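PDB 3D3Y: uncharacterized protein from Enterococcus faecalis, which is of unknown function but resembles the M16 (pitrilysin-like) metallopeptidases and may bind a metal ion. Local coordinates for residues 201-206 against 216-221; 90-95 against 110-115. All blocks are in the same frame, centred on the assembly; numbering follows the deposited sequence. Where two conformers were deposited one is given.

Interaction 1 (201-206 against 216-221)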
# COMPACT_ATOMS: atom_id res chain seq x y z
N VAL A 201 -17.31 3.67 2.57
CA VAL A 201 -16.62 4.26 3.71
C VAL A 201 -16.69 3.26 4.85
O VAL A 201 -17.75 2.71 5.14
CB VAL A 201 -17.29 5.61 4.14
CG1 VAL A 201 -16.55 6.23 5.34
CG2 VAL A 201 -17.28 6.60 2.98
N ASP A 202 -15.55 3.01 5.49
CA ASP A 202 -15.52 2.15 6.67
C ASP A 202 -14.73 2.85 7.76
O ASP A 202 -13.67 3.44 7.52
CB ASP A 202 -14.97 0.74 6.35
CG ASP A 202 -15.95 -0.08 5.56
OD1 ASP A 202 -16.82 -0.74 6.18
OD2 ASP A 202 -15.89 -0.05 4.31
N ILE A 203 -15.28 2.84 8.97
CA ILE A 203 -14.72 3.58 10.09
C ILE A 203 -14.40 2.55 11.13
O ILE A 203 -15.26 1.68 11.46
CB ILE A 203 -15.72 4.60 10.65
CG1 ILE A 203 -16.08 5.61 9.56
CG2 ILE A 203 -15.14 5.30 11.89
CD1 ILE A 203 -17.19 6.59 9.94
N PHE A 204 -13.17 2.60 11.61
CA PHE A 204 -12.68 1.66 12.62
C PHE A 204 -12.26 2.40 13.88
O PHE A 204 -11.63 3.47 13.83
CB PHE A 204 -11.49 0.87 12.07
CG PHE A 204 -11.87 -0.11 11.02
CD1 PHE A 204 -11.98 -1.46 11.33
CD2 PHE A 204 -12.13 0.30 9.71
CE1 PHE A 204 -12.35 -2.38 10.35
CE2 PHE A 204 -12.49 -0.62 8.74
CZ PHE A 204 -12.59 -1.95 9.05
N VAL A 205 -12.61 1.80 15.02
CA VAL A 205 -12.20 2.30 16.31
C VAL A 205 -11.63 1.13 17.08
O VAL A 205 -12.34 0.15 17.34
CB VAL A 205 -13.39 2.94 17.10
CG1 VAL A 205 -12.88 3.49 18.43
CG2 VAL A 205 -14.01 4.04 16.27
N LEU A 206 -10.35 1.23 17.42
CA LEU A 206 -9.64 0.19 18.15
C LEU A 206 -9.16 0.77 19.47
O LEU A 206 -8.33 1.72 19.49
CB LEU A 206 -8.46 -0.35 17.33
CG LEU A 206 -7.44 -1.22 18.09
CD1 LEU A 206 -7.96 -2.62 18.18
CD2 LEU A 206 -6.11 -1.21 17.40
N PRO A 216 -23.96 6.56 18.57
CA PRO A 216 -24.54 7.92 18.53
C PRO A 216 -23.56 8.98 18.03
O PRO A 216 -23.94 9.80 17.18
CB PRO A 216 -24.90 8.19 19.99
CG PRO A 216 -25.02 6.85 20.63
CD PRO A 216 -24.08 5.94 19.90
N LEU A 217 -22.31 8.94 18.49
CA LEU A 217 -21.32 9.93 18.02
C LEU A 217 -21.20 9.89 16.49
O LEU A 217 -21.34 10.92 15.83
CB LEU A 217 -19.94 9.74 18.68
CG LEU A 217 -19.95 9.79 20.21
CD1 LEU A 217 -18.54 9.62 20.76
CD2 LEU A 217 -20.60 11.07 20.72
N PHE A 218 -20.96 8.70 15.95
CA PHE A 218 -20.71 8.59 14.52
C PHE A 218 -21.93 8.85 13.65
O PHE A 218 -21.81 9.27 12.50
CB PHE A 218 -19.99 7.27 14.18
CG PHE A 218 -18.52 7.37 14.35
CD1 PHE A 218 -17.89 6.82 15.46
CD2 PHE A 218 -17.75 8.07 13.42
CE1 PHE A 218 -16.50 6.95 15.62
CE2 PHE A 218 -16.37 8.21 13.58
CZ PHE A 218 -15.74 7.65 14.67
N LYS A 219 -23.11 8.64 14.23
CA LYS A 219 -24.33 8.95 13.51
C LYS A 219 -24.43 10.45 13.20
O LYS A 219 -25.19 10.82 12.31
CB LYS A 219 -25.57 8.45 14.27
CG LYS A 219 -25.72 6.90 14.29
CD LYS A 219 -26.50 6.33 13.10
CE LYS A 219 -27.94 6.81 13.11
NZ LYS A 219 -28.90 5.85 12.45
N GLN A 220 -23.66 11.29 13.90
CA GLN A 220 -23.60 12.75 13.69
C GLN A 220 -22.90 13.12 12.38
O GLN A 220 -22.94 14.27 11.96
CB GLN A 220 -22.84 13.45 14.83
CG GLN A 220 -23.50 13.40 16.22
CD GLN A 220 -22.54 13.72 17.37
OE1 GLN A 220 -21.31 13.80 17.20
NE2 GLN A 220 -23.11 13.89 18.57
N LEU A 221 -22.20 12.17 11.78
CA LEU A 221 -21.49 12.48 10.52
C LEU A 221 -22.47 12.37 9.35
O LEU A 221 -22.99 11.29 9.06
CB LEU A 221 -20.26 11.56 10.35
CG LEU A 221 -18.96 12.03 11.03
CD1 LEU A 221 -19.15 12.46 12.48
CD2 LEU A 221 -17.84 10.96 10.91

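Interaction 2 (90-95 against 110-115)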
# COMPACT_ATOMS: atom_id res chain seq x y z
N ILE A 90 -7.91 8.39 6.64
CA ILE A 90 -7.79 9.45 7.65
C ILE A 90 -7.60 8.73 8.97
O ILE A 90 -8.43 7.89 9.36
CB ILE A 90 -9.06 10.31 7.72
CG1 ILE A 90 -9.31 11.00 6.37
CG2 ILE A 90 -8.97 11.35 8.86
CD1 ILE A 90 -10.73 11.64 6.29
N SER A 91 -6.49 9.04 9.63
CA SER A 91 -6.11 8.34 10.86
C SER A 91 -6.00 9.33 12.00
O SER A 91 -5.55 10.47 11.80
CB SER A 91 -4.72 7.70 10.65
OG SER A 91 -4.79 6.72 9.61
N MSE A 92 -6.36 8.87 13.21
CA MSE A 92 -6.18 9.61 14.44
C MSE A 92 -5.81 8.66 15.56
O MSE A 92 -6.28 7.51 15.60
CB MSE A 92 -7.47 10.31 14.86
CG MSE A 92 -7.78 11.58 14.17
SE MSE A 92 -9.33 12.44 15.00
CE MSE A 92 -8.55 13.47 16.40
N ASN A 93 -4.99 9.16 16.47
CA ASN A 93 -4.63 8.48 17.73
C ASN A 93 -4.93 9.49 18.85
O ASN A 93 -4.52 10.67 18.78
CB ASN A 93 -3.14 8.09 17.70
CG ASN A 93 -2.74 7.07 18.80
OD1 ASN A 93 -1.59 7.10 19.29
ND2 ASN A 93 -3.64 6.16 19.15
N ILE A 94 -5.71 9.07 19.84
CA ILE A 94 -6.09 9.90 20.98
C ILE A 94 -5.90 9.13 22.28
O ILE A 94 -6.02 7.89 22.31
CB ILE A 94 -7.57 10.34 20.88
CG1 ILE A 94 -8.49 9.11 20.90
CG2 ILE A 94 -7.77 11.12 19.60
CD1 ILE A 94 -9.95 9.43 20.70
N VAL A 95 -5.62 9.86 23.35
CA VAL A 95 -5.46 9.24 24.66
C VAL A 95 -6.85 8.87 25.16
O VAL A 95 -7.78 9.63 24.96
CB VAL A 95 -4.80 10.19 25.67
CG1 VAL A 95 -4.73 9.54 27.02
CG2 VAL A 95 -3.39 10.66 25.21
N VAL A 110 -14.58 12.76 17.31
CA VAL A 110 -15.56 12.64 16.22
C VAL A 110 -15.96 14.02 15.70
O VAL A 110 -16.12 14.21 14.52
CB VAL A 110 -16.81 11.85 16.64
CG1 VAL A 110 -17.88 11.86 15.54
CG2 VAL A 110 -16.44 10.42 16.99
N ASP A 111 -16.11 14.99 16.59
CA ASP A 111 -16.37 16.36 16.15
C ASP A 111 -15.23 16.84 15.25
O ASP A 111 -15.46 17.48 14.23
CB ASP A 111 -16.57 17.30 17.35
CG ASP A 111 -16.83 18.76 16.92
OD1 ASP A 111 -17.95 19.04 16.46
OD2 ASP A 111 -15.92 19.62 17.05
N PHE A 112 -13.99 16.54 15.63
CA PHE A 112 -12.84 16.98 14.81
C PHE A 112 -12.85 16.32 13.43
O PHE A 112 -12.64 16.99 12.40
CB PHE A 112 -11.52 16.66 15.50
CG PHE A 112 -10.32 17.11 14.73
CD1 PHE A 112 -9.98 18.46 14.70
CD2 PHE A 112 -9.53 16.20 14.05
CE1 PHE A 112 -8.84 18.90 13.98
CE2 PHE A 112 -8.37 16.62 13.35
CZ PHE A 112 -8.04 17.97 13.32
N LEU A 113 -13.10 15.02 13.40
CA LEU A 113 -13.33 14.33 12.13
C LEU A 113 -14.45 14.97 11.31
O LEU A 113 -14.34 15.10 10.08
CB LEU A 113 -13.60 12.84 12.34
CG LEU A 113 -12.48 12.00 12.97
CD1 LEU A 113 -13.06 10.66 13.31
CD2 LEU A 113 -11.30 11.90 11.98
N LYS A 114 -15.55 15.35 11.96
CA LYS A 114 -16.66 15.94 11.22
C LYS A 114 -16.19 17.22 10.52
O LYS A 114 -16.61 17.52 9.36
CB LYS A 114 -17.84 16.23 12.15
CG LYS A 114 -19.08 16.71 11.45
CD LYS A 114 -20.21 16.99 12.42
CE LYS A 114 -21.50 17.22 11.64
NZ LYS A 114 -22.60 17.84 12.45
N GLU A 115 -15.38 18.01 11.25
CA GLU A 115 -14.80 19.26 10.72
C GLU A 115 -13.93 18.97 9.52
O GLU A 115 -14.12 19.56 8.42
CB GLU A 115 -14.02 20.02 11.80
CG GLU A 115 -14.91 20.72 12.88
CD GLU A 115 -15.75 21.89 12.32
OE1 GLU A 115 -15.37 22.50 11.28
OE2 GLU A 115 -16.82 22.19 12.91

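Interaction 1 (201-206 against 216-221)
The ring of F218 meets two branched side chains of the strand, I203 and V205, and these two contacts carry the packing between 201-206 and 216-221. I203 lies over one face of the ring: its CG2 is 4.0 Å from the F218 ring centroid and 28° off the ring normal, which meets the geometry of a CH-pi contact. The same I203 CG2 comes to 3.6 Å from F218 CE2, while I203 CD1 reaches 3.8 Å from F218 CD2, so both branches of the isoleucine follow that side of the ring. A chi1 of -61° sets CG2 anti to the backbone N, over the ring, and CG1 beside that N, from where CD1 extends toward F218 CD2. V205 approaches obliquely, through its CG2, at 3.9 Å from F218 CE1. No hydrogen bond crosses; the 148 Å² buried here is apolar. Behind F218, the turn that follows is held by L221 N bonded to F218 O at 3.0 Å. On the strand's other face F204 stacks on H15 and touches L372 of helix 368-380, whereas F218 packs also on V110 of helix 105-118. Helix 211-219 packs over strand 200-207 on one face of the mixed sheet, next to helix 105-118.

Interaction 2 (90-95 against 110-115)
M92, a selenomethionine in this crystal, meets both F112 and L113 of the helix through the end of its side chain. The selenium-aromatic part of the contact is at the ring edge: M92 SE sits 5.2 Å from the F112 centroid and 75° off the ring normal, the geometry of a Met-aromatic contact. M92 CE, set obliquely to the ring, is 3.7 Å from F112 CD2. A bend at chi3 (87°) turns this methyl away from the line of the chain and brings it beside the phenylalanine. The remaining contacts are apolar: selenium against a leucine methyl, and methyl against methyl. L113 CD2 lies 3.6 Å from M92 SE, and the same methyl is 3.9 Å from I90 CG2, so one leucine branch serves two strand residues that are two positions apart and face the helix. I90 and M92 each lie alongside L113, pointing the opposite way to it. No hydrogen bond joins the two segments, which bury 175 Å² between them. The axes, 10.7 Å apart at closest approach, run nearly antiparallel at 155°, consistent with a helix laid along its strand. Beyond these contacts, F75 of strand 74-82 meets F112 edge-to-face and also touches I90 and M92, while L113 reaches L27 of strand 24-34. Helix 105-118 therefore packs over strand 85-95 and both strands that flank it in the sheet.

In the fold
From the N terminus, the chain first closes interaction 2, where helix 105-118 folds back on strand 85-95 after a 14-residue connection. Interaction 1 follows after a long helical excursion: strand 200-207 enters the same mixed sheet and helix 211-219 returns over it, with nine residues between the segments. The two closures are in series, neither nested nor crossed. They lie close in space, with centres about 10 Å apart, and meet directly: L221 CD1 is 3.4 Å from V110 CG1. Strand 24-34 lies between strands 200-207 and 85-95 in the sheet, and the two contacts meet at V110, joining segments from distant parts of the chain on one side of a single sheet.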